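Local coordinates for protein clostridium acetobutylicum Q97KL0 (Clostridium acetobutylicum, PDB 1XBF) that is of unknown function, a YjbQ-type member of the UPF0047 family that binds a sulfate ion in an arginine- and threonine-lined pocket in the crystal, at residues H44-I49 with G121-K126; Q16-T21 with I114-F119. All blocks are in the same frame, centred on the assembly; numbering follows the deposited sequence.

Contact 1: residues H44-I49 with G121-K126; sequences HTTAGI and GPRDRK. With SO4 (sulfate ion), chain D.
An anion pocket joins the loop that leads into strand 47-53 to the start of strand 124-133, with His44, Thr46, Arg123 and Arg125 meeting round a sulfate. Arg125 NH2 gives Thr46 OG1 a hydrogen bond of 2.7 Å, nearly in the guanidinium plane (N-H...O 160°), and NH1 of the same group reaches sulfate O3 at 2.9 Å. Thr46 OG1 lies between its backbone N and carbonyl carbon (chi1 60°), where it also bonds O3 at 3.0 Å. In this UPF0047 protein the ion probably comes from the crystallisation liquor, yet main chain and side chains both hold it: Thr45 N donates to O2 at 3.1 Å and Thr45 OG1 to the same oxygen at 2.7 Å. Arg123, exposed to solvent, bends at chi3 (71°) and brings NH1 to sulfate O1 at 2.9 Å, with Arg125 NH1 over the centre of one face of its guanidinium; Asp120 pairs with its NH2. On the His44 side of the pocket, Arg125 CD sits over one face of the imidazole, a CH-pi contact 3.7 Å from the centroid, while the backbone of Lys126 borders the ring's edge. Trp111 of the second subunit packs on Thr45.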
ATOM      1  N   HIS A  44      11.273  -2.695   8.175  1.00 28.12           N
ATOM      2  CA  HIS A  44      10.967  -2.376   9.567  1.00 27.01           C
ATOM      3  C   HIS A  44       9.465  -2.358   9.838  1.00 26.98           C
ATOM      4  O   HIS A  44       8.670  -2.023   8.958  1.00 27.65           O
ATOM      5  CB  HIS A  44      11.583  -1.030   9.942  1.00 29.21           C
ATOM      6  CG  HIS A  44      13.042  -0.934   9.620  1.00 31.66           C
ATOM      7  ND1 HIS A  44      13.505  -0.615   8.362  1.00 32.56           N
ATOM      8  CD2 HIS A  44      14.141  -1.177  10.373  1.00 32.37           C
ATOM      9  CE1 HIS A  44      14.825  -0.667   8.353  1.00 33.70           C
ATOM     10  NE2 HIS A  44      15.237  -1.007   9.561  1.00 34.36           N
ATOM     11  N   THR A  45       9.086  -2.715  11.060  1.00 24.67           N
ATOM     12  CA  THR A  45       7.676  -2.755  11.448  1.00 23.49           C
ATOM     13  C   THR A  45       7.204  -1.478  12.130  1.00 21.30           C
ATOM     14  O   THR A  45       6.038  -1.373  12.497  1.00 18.38           O
ATOM     15  CB  THR A  45       7.384  -3.933  12.400  1.00 23.93           C
ATOM     16  OG1 THR A  45       8.227  -3.837  13.555  1.00 26.10           O
ATOM     17  CG2 THR A  45       7.622  -5.263  11.697  1.00 25.39           C
ATOM     18  N   THR A  46       8.117  -0.529  12.326  1.00 21.80           N
ATOM     19  CA  THR A  46       7.768   0.744  12.945  1.00 21.94           C
ATOM     20  C   THR A  46       8.130   1.879  11.994  1.00 22.30           C
ATOM     21  O   THR A  46       8.371   3.010  12.408  1.00 23.48           O
ATOM     22  CB  THR A  46       8.475   0.938  14.325  1.00 21.89           C
ATOM     23  OG1 THR A  46       9.904   0.899  14.172  1.00 22.82           O
ATOM     24  CG2 THR A  46       8.040  -0.142  15.284  1.00 21.54           C
ATOM     25  N   ALA A  47       8.156   1.551  10.706  1.00 22.24           N
ATOM     26  CA  ALA A  47       8.449   2.500   9.645  1.00 21.82           C
ATOM     27  C   ALA A  47       7.811   1.949   8.376  1.00 21.53           C
ATOM     28  O   ALA A  47       7.359   0.807   8.347  1.00 23.34           O
ATOM     29  CB  ALA A  47       9.962   2.643   9.451  1.00 24.08           C
ATOM     30  N   GLY A  48       7.773   2.756   7.328  1.00 23.11           N
ATOM     31  CA  GLY A  48       7.180   2.302   6.086  1.00 20.46           C
ATOM     32  C   GLY A  48       7.618   3.192   4.956  1.00 19.65           C
ATOM     33  O   GLY A  48       8.529   4.005   5.115  1.00 19.25           O
ATOM     34  N   ILE A  49       6.960   3.039   3.811  1.00 18.29           N
ATOM     35  CA  ILE A  49       7.263   3.820   2.624  1.00 16.15           C
ATOM     36  C   ILE A  49       5.958   4.435   2.103  1.00 14.60           C
ATOM     37  O   ILE A  49       4.925   3.782   2.114  1.00 15.50           O
ATOM     38  CB  ILE A  49       7.790   2.922   1.473  1.00 18.57           C
ATOM     39  CG1 ILE A  49       8.995   2.080   1.931  1.00 18.50           C
ATOM     40  CG2 ILE A  49       8.147   3.786   0.278  1.00 16.52           C
ATOM     41  CD1 ILE A  49      10.266   2.882   2.149  1.00 19.18           C
ATOM     42  N   GLY A 121      11.948   6.803  15.524  1.00 30.82           N
ATOM     43  CA  GLY A 121      13.366   7.117  15.492  1.00 31.84           C
ATOM     44  C   GLY A 121      13.813   7.677  16.830  1.00 32.56           C
ATOM     45  O   GLY A 121      12.988   7.794  17.736  1.00 30.56           O
ATOM     46  N   PRO A 122      15.102   8.035  16.995  1.00 33.87           N
ATOM     47  CA  PRO A 122      16.192   7.935  16.017  1.00 35.38           C
ATOM     48  C   PRO A 122      16.752   6.524  15.973  1.00 36.98           C
ATOM     49  O   PRO A 122      17.005   5.925  17.017  1.00 38.16           O
ATOM     50  CB  PRO A 122      17.214   8.929  16.553  1.00 36.09           C
ATOM     51  CG  PRO A 122      17.075   8.739  18.030  1.00 36.02           C
ATOM     52  CD  PRO A 122      15.568   8.733  18.209  1.00 35.47           C
ATOM     53  N   ARG A 123      16.949   5.995  14.768  1.00 37.81           N
ATOM     54  CA  ARG A 123      17.475   4.646  14.606  1.00 39.03           C
ATOM     55  C   ARG A 123      18.266   4.524  13.310  1.00 38.53           C
ATOM     56  O   ARG A 123      18.204   5.401  12.454  1.00 38.17           O
ATOM     57  CB  ARG A 123      16.327   3.625  14.595  1.00 40.09           C
ATOM     58  CG  ARG A 123      15.486   3.624  15.866  1.00 42.97           C
ATOM     59  CD  ARG A 123      14.300   2.674  15.797  1.00 44.94           C
ATOM     60  NE  ARG A 123      14.691   1.270  15.834  1.00 47.90           N
ATOM     61  CZ  ARG A 123      13.829   0.260  15.925  1.00 49.21           C
ATOM     62  NH1 ARG A 123      14.270  -0.991  15.950  1.00 49.41           N
ATOM     63  NH2 ARG A 123      12.525   0.503  15.989  1.00 49.84           N
ATOM     64  N   ASP A 124      19.023   3.439  13.187  1.00 39.08           N
ATOM     65  CA  ASP A 124      19.796   3.169  11.978  1.00 39.67           C
ATOM     66  C   ASP A 124      18.895   2.239  11.175  1.00 36.68           C
ATOM     67  O   ASP A 124      18.694   1.089  11.554  1.00 36.22           O
ATOM     68  CB  ASP A 124      21.112   2.464  12.320  1.00 41.46           C
ATOM     69  CG  ASP A 124      22.044   3.335  13.144  1.00 45.27           C
ATOM     70  OD1 ASP A 124      22.475   4.390  12.636  1.00 46.01           O
ATOM     71  OD2 ASP A 124      22.336   2.965  14.300  1.00 47.38           O
ATOM     72  N   ARG A 125      18.347   2.740  10.077  1.00 34.61           N
ATOM     73  CA  ARG A 125      17.428   1.950   9.265  1.00 32.04           C
ATOM     74  C   ARG A 125      17.990   1.507   7.925  1.00 31.26           C
ATOM     75  O   ARG A 125      19.061   1.932   7.510  1.00 29.95           O
ATOM     76  CB  ARG A 125      16.147   2.750   9.020  1.00 29.44           C
ATOM     77  CG  ARG A 125      15.479   3.300  10.274  1.00 27.38           C
ATOM     78  CD  ARG A 125      14.882   2.199  11.140  1.00 27.08           C
ATOM     79  NE  ARG A 125      13.692   2.679  11.838  1.00 27.69           N
ATOM     80  CZ  ARG A 125      12.904   1.916  12.583  1.00 27.07           C
ATOM     81  NH1 ARG A 125      13.180   0.629  12.741  1.00 28.30           N
ATOM     82  NH2 ARG A 125      11.821   2.431  13.150  1.00 27.01           N
ATOM     83  N   LYS A 126      17.238   0.641   7.257  1.00 30.78           N
ATOM     84  CA  LYS A 126      17.604   0.127   5.948  1.00 31.93           C
ATOM     85  C   LYS A 126      16.401   0.260   5.019  1.00 32.05           C
ATOM     86  O   LYS A 126      15.255   0.352   5.461  1.00 29.71           O
ATOM     87  CB  LYS A 126      17.986  -1.353   6.036  1.00 33.63           C
ATOM     88  CG  LYS A 126      19.295  -1.656   6.754  1.00 37.83           C
ATOM     89  CD  LYS A 126      20.491  -1.174   5.945  1.00 41.78           C
ATOM     90  CE  LYS A 126      21.781  -1.794   6.455  1.00 43.30           C
ATOM     91  NZ  LYS A 126      21.724  -3.284   6.390  1.00 45.34           N
TER
HETATM   92  S   SO4 D 201      11.922  -2.816  13.429  1.00 30.44           S
HETATM   93  O1  SO4 D 201      12.329  -2.825  14.843  1.00 33.00           O
HETATM   94  O2  SO4 D 201      10.934  -3.886  13.205  1.00 30.52           O
HETATM   95  O3  SO4 D 201      11.325  -1.506  13.105  1.00 31.60           O
HETATM   96  O4  SO4 D 201      13.096  -3.034  12.571  1.00 30.42           O

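Contact 2: residues Q16-T21 with I114-F119; sequences QFIDIT and IYFTEF
Strands 16-19 and 112-118 pair antiparallel, with Gln16 opposite Glu118 and Ile18 opposite Phe116 as hydrogen-bonded pairs, Phe17-Thr117 and Asp19-Tyr115 as non-hydrogen-bonded ones. Among the backbone bonds, Ile18 N to Phe116 O (2.9 Å) is nearly straight at 171°, and Phe116 N returns one to Ile18 O. Where strand 16-19 gives way to helix 21-31, Ile20 N still reaches Ile114 O at 2.8 Å. A side chain then takes over from the backbone: Thr21 OG1 accepts from Ile114 N at 2.8 Å and itself donates to Asp19 OD1 at 2.7 Å. That carboxylate oxygen also takes Thr21 N at 3.0 Å, closing an Asx turn, so two bonds fix the carboxylate at the helix start. Apolar contacts form on both faces. On one, Thr117 CG2 stands over the Phe17 ring in a CH-pi contact, 3.7 Å from its centroid, and the Phe17 and Tyr115 rings meet obliquely, planes 52° apart. On the other, Ile18 CB lies 4.2 Å from Phe116 CB, and Ile20 CG2 touches the same CB; the Phe116 ring leads away from strand 16-19, CG anti to the backbone N (chi1 177°), with Ile18 CD1 still obliquely beside it. Helix 58-70 packs on Phe17 and Tyr115, helix 84-93 on Thr117 and Phe119, while strand 47-53 flanks 112-118 across from 16-19.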
ATOM      1  N   GLN A  16       9.491  11.191  11.410  1.00 34.54           N
ATOM      2  CA  GLN A  16       9.828  12.075  10.305  1.00 31.66           C
ATOM      3  C   GLN A  16       9.723  11.391   8.951  1.00 29.18           C
ATOM      4  O   GLN A  16       9.771  10.162   8.846  1.00 28.75           O
ATOM      5  CB  GLN A  16      11.248  12.629  10.470  1.00 34.02           C
ATOM      6  CG  GLN A  16      12.334  11.568  10.581  1.00 36.07           C
ATOM      7  CD  GLN A  16      13.732  12.172  10.631  1.00 38.29           C
ATOM      8  OE1 GLN A  16      13.948  13.218  11.245  1.00 41.57           O
ATOM      9  NE2 GLN A  16      14.689  11.506   9.997  1.00 36.40           N
ATOM     10  N   PHE A  17       9.577  12.210   7.919  1.00 25.39           N
ATOM     11  CA  PHE A  17       9.494  11.738   6.549  1.00 26.34           C
ATOM     12  C   PHE A  17      10.835  12.060   5.920  1.00 26.44           C
ATOM     13  O   PHE A  17      11.266  13.214   5.926  1.00 27.92           O
ATOM     14  CB  PHE A  17       8.397  12.481   5.788  1.00 24.75           C
ATOM     15  CG  PHE A  17       7.049  11.821   5.852  1.00 23.47           C
ATOM     16  CD1 PHE A  17       6.595  11.214   7.028  1.00 21.67           C
ATOM     17  CD2 PHE A  17       6.199  11.862   4.745  1.00 22.61           C
ATOM     18  CE1 PHE A  17       5.306  10.658   7.100  1.00 22.79           C
ATOM     19  CE2 PHE A  17       4.904  11.311   4.806  1.00 23.00           C
ATOM     20  CZ  PHE A  17       4.460  10.711   5.982  1.00 19.60           C
ATOM     21  N   ILE A  18      11.497  11.042   5.388  1.00 26.25           N
ATOM     22  CA  ILE A  18      12.789  11.229   4.746  1.00 25.85           C
ATOM     23  C   ILE A  18      12.651  10.974   3.248  1.00 25.19           C
ATOM     24  O   ILE A  18      12.349   9.861   2.820  1.00 24.82           O
ATOM     25  CB  ILE A  18      13.835  10.266   5.338  1.00 26.52           C
ATOM     26  CG1 ILE A  18      13.891  10.445   6.856  1.00 27.50           C
ATOM     27  CG2 ILE A  18      15.204  10.544   4.724  1.00 28.92           C
ATOM     28  CD1 ILE A  18      14.701   9.397   7.572  1.00 29.98           C
ATOM     29  N   ASP A  19      12.864  12.018   2.456  1.00 23.49           N
ATOM     30  CA  ASP A  19      12.761  11.916   1.011  1.00 23.73           C
ATOM     31  C   ASP A  19      13.922  11.058   0.529  1.00 24.73           C
ATOM     32  O   ASP A  19      15.079  11.451   0.639  1.00 26.02           O
ATOM     33  CB  ASP A  19      12.842  13.308   0.388  1.00 23.57           C
ATOM     34  CG  ASP A  19      12.426  13.328  -1.067  1.00 27.14           C
ATOM     35  OD1 ASP A  19      12.880  12.460  -1.841  1.00 27.64           O
ATOM     36  OD2 ASP A  19      11.653  14.228  -1.442  1.00 28.25           O
ATOM     37  N   ILE A  20      13.613   9.882   0.004  1.00 25.09           N
ATOM     38  CA  ILE A  20      14.645   8.980  -0.479  1.00 23.70           C
ATOM     39  C   ILE A  20      14.558   8.800  -1.989  1.00 24.78           C
ATOM     40  O   ILE A  20      15.085   7.830  -2.544  1.00 22.53           O
ATOM     41  CB  ILE A  20      14.537   7.599   0.206  1.00 22.33           C
ATOM     42  CG1 ILE A  20      13.170   6.966  -0.077  1.00 20.78           C
ATOM     43  CG2 ILE A  20      14.710   7.747   1.702  1.00 22.51           C
ATOM     44  CD1 ILE A  20      13.082   5.509   0.340  1.00 20.49           C
ATOM     45  N   THR A  21      13.895   9.740  -2.658  1.00 25.71           N
ATOM     46  CA  THR A  21      13.750   9.661  -4.108  1.00 27.96           C
ATOM     47  C   THR A  21      15.124   9.550  -4.769  1.00 30.29           C
ATOM     48  O   THR A  21      15.297   8.799  -5.729  1.00 31.55           O
ATOM     49  CB  THR A  21      13.004  10.892  -4.662  1.00 29.03           C
ATOM     50  OG1 THR A  21      11.786  11.085  -3.926  1.00 26.99           O
ATOM     51  CG2 THR A  21      12.662  10.686  -6.135  1.00 27.90           C
ATOM     52  N   ILE A 114       9.355  10.040  -3.067  1.00 20.97           N
ATOM     53  CA  ILE A 114       9.279   8.780  -2.331  1.00 20.33           C
ATOM     54  C   ILE A 114       9.850   8.996  -0.932  1.00 20.61           C
ATOM     55  O   ILE A 114      10.998   9.434  -0.778  1.00 19.68           O
ATOM     56  CB  ILE A 114      10.092   7.665  -3.028  1.00 24.37           C
ATOM     57  CG1 ILE A 114       9.635   7.518  -4.479  1.00 23.95           C
ATOM     58  CG2 ILE A 114       9.907   6.349  -2.275  1.00 22.68           C
ATOM     59  CD1 ILE A 114      10.573   6.688  -5.348  1.00 27.05           C
ATOM     60  N   TYR A 115       9.053   8.664   0.083  1.00 19.71           N
ATOM     61  CA  TYR A 115       9.442   8.851   1.484  1.00 18.81           C
ATOM     62  C   TYR A 115       9.593   7.611   2.332  1.00 19.70           C
ATOM     63  O   TYR A 115       8.856   6.642   2.177  1.00 17.77           O
ATOM     64  CB  TYR A 115       8.412   9.719   2.207  1.00 19.19           C
ATOM     65  CG  TYR A 115       8.381  11.167   1.808  1.00 20.58           C
ATOM     66  CD1 TYR A 115       9.352  12.061   2.263  1.00 20.46           C
ATOM     67  CD2 TYR A 115       7.355  11.661   1.002  1.00 20.38           C
ATOM     68  CE1 TYR A 115       9.293  13.418   1.927  1.00 20.18           C
ATOM     69  CE2 TYR A 115       7.290  13.014   0.663  1.00 19.82           C
ATOM     70  CZ  TYR A 115       8.254  13.882   1.125  1.00 18.94           C
ATOM     71  OH  TYR A 115       8.172  15.206   0.771  1.00 16.09           O
ATOM     72  N   PHE A 116      10.559   7.665   3.247  1.00 20.12           N
ATOM     73  CA  PHE A 116      10.759   6.616   4.226  1.00 19.58           C
ATOM     74  C   PHE A 116      10.026   7.268   5.396  1.00 20.82           C
ATOM     75  O   PHE A 116      10.405   8.360   5.816  1.00 24.04           O
ATOM     76  CB  PHE A 116      12.242   6.456   4.579  1.00 20.14           C
ATOM     77  CG  PHE A 116      12.498   5.431   5.647  1.00 19.87           C
ATOM     78  CD1 PHE A 116      12.369   5.752   6.994  1.00 22.21           C
ATOM     79  CD2 PHE A 116      12.848   4.128   5.303  1.00 21.50           C
ATOM     80  CE1 PHE A 116      12.585   4.784   7.982  1.00 20.41           C
ATOM     81  CE2 PHE A 116      13.067   3.162   6.276  1.00 19.06           C
ATOM     82  CZ  PHE A 116      12.936   3.485   7.613  1.00 19.75           C
ATOM     83  N   THR A 117       8.981   6.632   5.909  1.00 18.62           N
ATOM     84  CA  THR A 117       8.227   7.213   7.009  1.00 18.48           C
ATOM     85  C   THR A 117       8.632   6.606   8.350  1.00 18.36           C
ATOM     86  O   THR A 117       8.263   5.482   8.672  1.00 17.58           O
ATOM     87  CB  THR A 117       6.715   7.011   6.802  1.00 17.15           C
ATOM     88  OG1 THR A 117       6.407   5.609   6.808  1.00 15.56           O
ATOM     89  CG2 THR A 117       6.286   7.604   5.465  1.00 18.41           C
ATOM     90  N   GLU A 118       9.388   7.371   9.128  1.00 19.78           N
ATOM     91  CA  GLU A 118       9.877   6.936  10.436  1.00 19.85           C
ATOM     92  C   GLU A 118       8.902   7.340  11.521  1.00 20.16           C
ATOM     93  O   GLU A 118       8.595   8.519  11.680  1.00 20.68           O
ATOM     94  CB  GLU A 118      11.237   7.578  10.718  1.00 22.70           C
ATOM     95  CG  GLU A 118      11.815   7.292  12.111  1.00 24.35           C
ATOM     96  CD  GLU A 118      12.111   5.823  12.329  1.00 24.83           C
ATOM     97  OE1 GLU A 118      11.183   5.061  12.686  1.00 26.65           O
ATOM     98  OE2 GLU A 118      13.276   5.425  12.132  1.00 26.61           O
ATOM     99  N   PHE A 119       8.427   6.357  12.272  1.00 18.16           N
ATOM    100  CA  PHE A 119       7.496   6.610  13.352  1.00 19.55           C
ATOM    101  C   PHE A 119       8.097   6.173  14.689  1.00 22.02           C
ATOM    102  O   PHE A 119       7.408   6.150  15.702  1.00 22.00           O
ATOM    103  CB  PHE A 119       6.186   5.853  13.105  1.00 18.15           C
ATOM    104  CG  PHE A 119       5.483   6.250  11.835  1.00 16.17           C
ATOM    105  CD1 PHE A 119       4.965   7.533  11.684  1.00 16.40           C
ATOM    106  CD2 PHE A 119       5.324   5.338  10.795  1.00 17.14           C
ATOM    107  CE1 PHE A 119       4.289   7.908  10.509  1.00 19.83           C
ATOM    108  CE2 PHE A 119       4.652   5.699   9.613  1.00 17.18           C
ATOM    109  CZ  PHE A 119       4.133   6.987   9.475  1.00 17.17           C
TER

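In the fold
Contacts 1 and 2 have centres about 9 Å apart and meet in the three-stranded sheet, where 47-53 neighbours 112-118, while 121-126 begins a strand of the five-stranded sheet. Gly48 O and Thr117 N, 2.8 Å apart, probably form a hydrogen bond that ties segment 44-49 to segment 114-119, and Ala47 CB packs against Thr117 O at 3.4 Å. The side-chain join is the salt bridge from Arg125 NH2 to Glu118 OE1, 2.7 Å, which places Glu118 in the second shell of the sulfate and is consistent with its orienting Arg125. The short connection between strands 112-118 and 124-133 carries the chain from the buried pairing to the more open pocket.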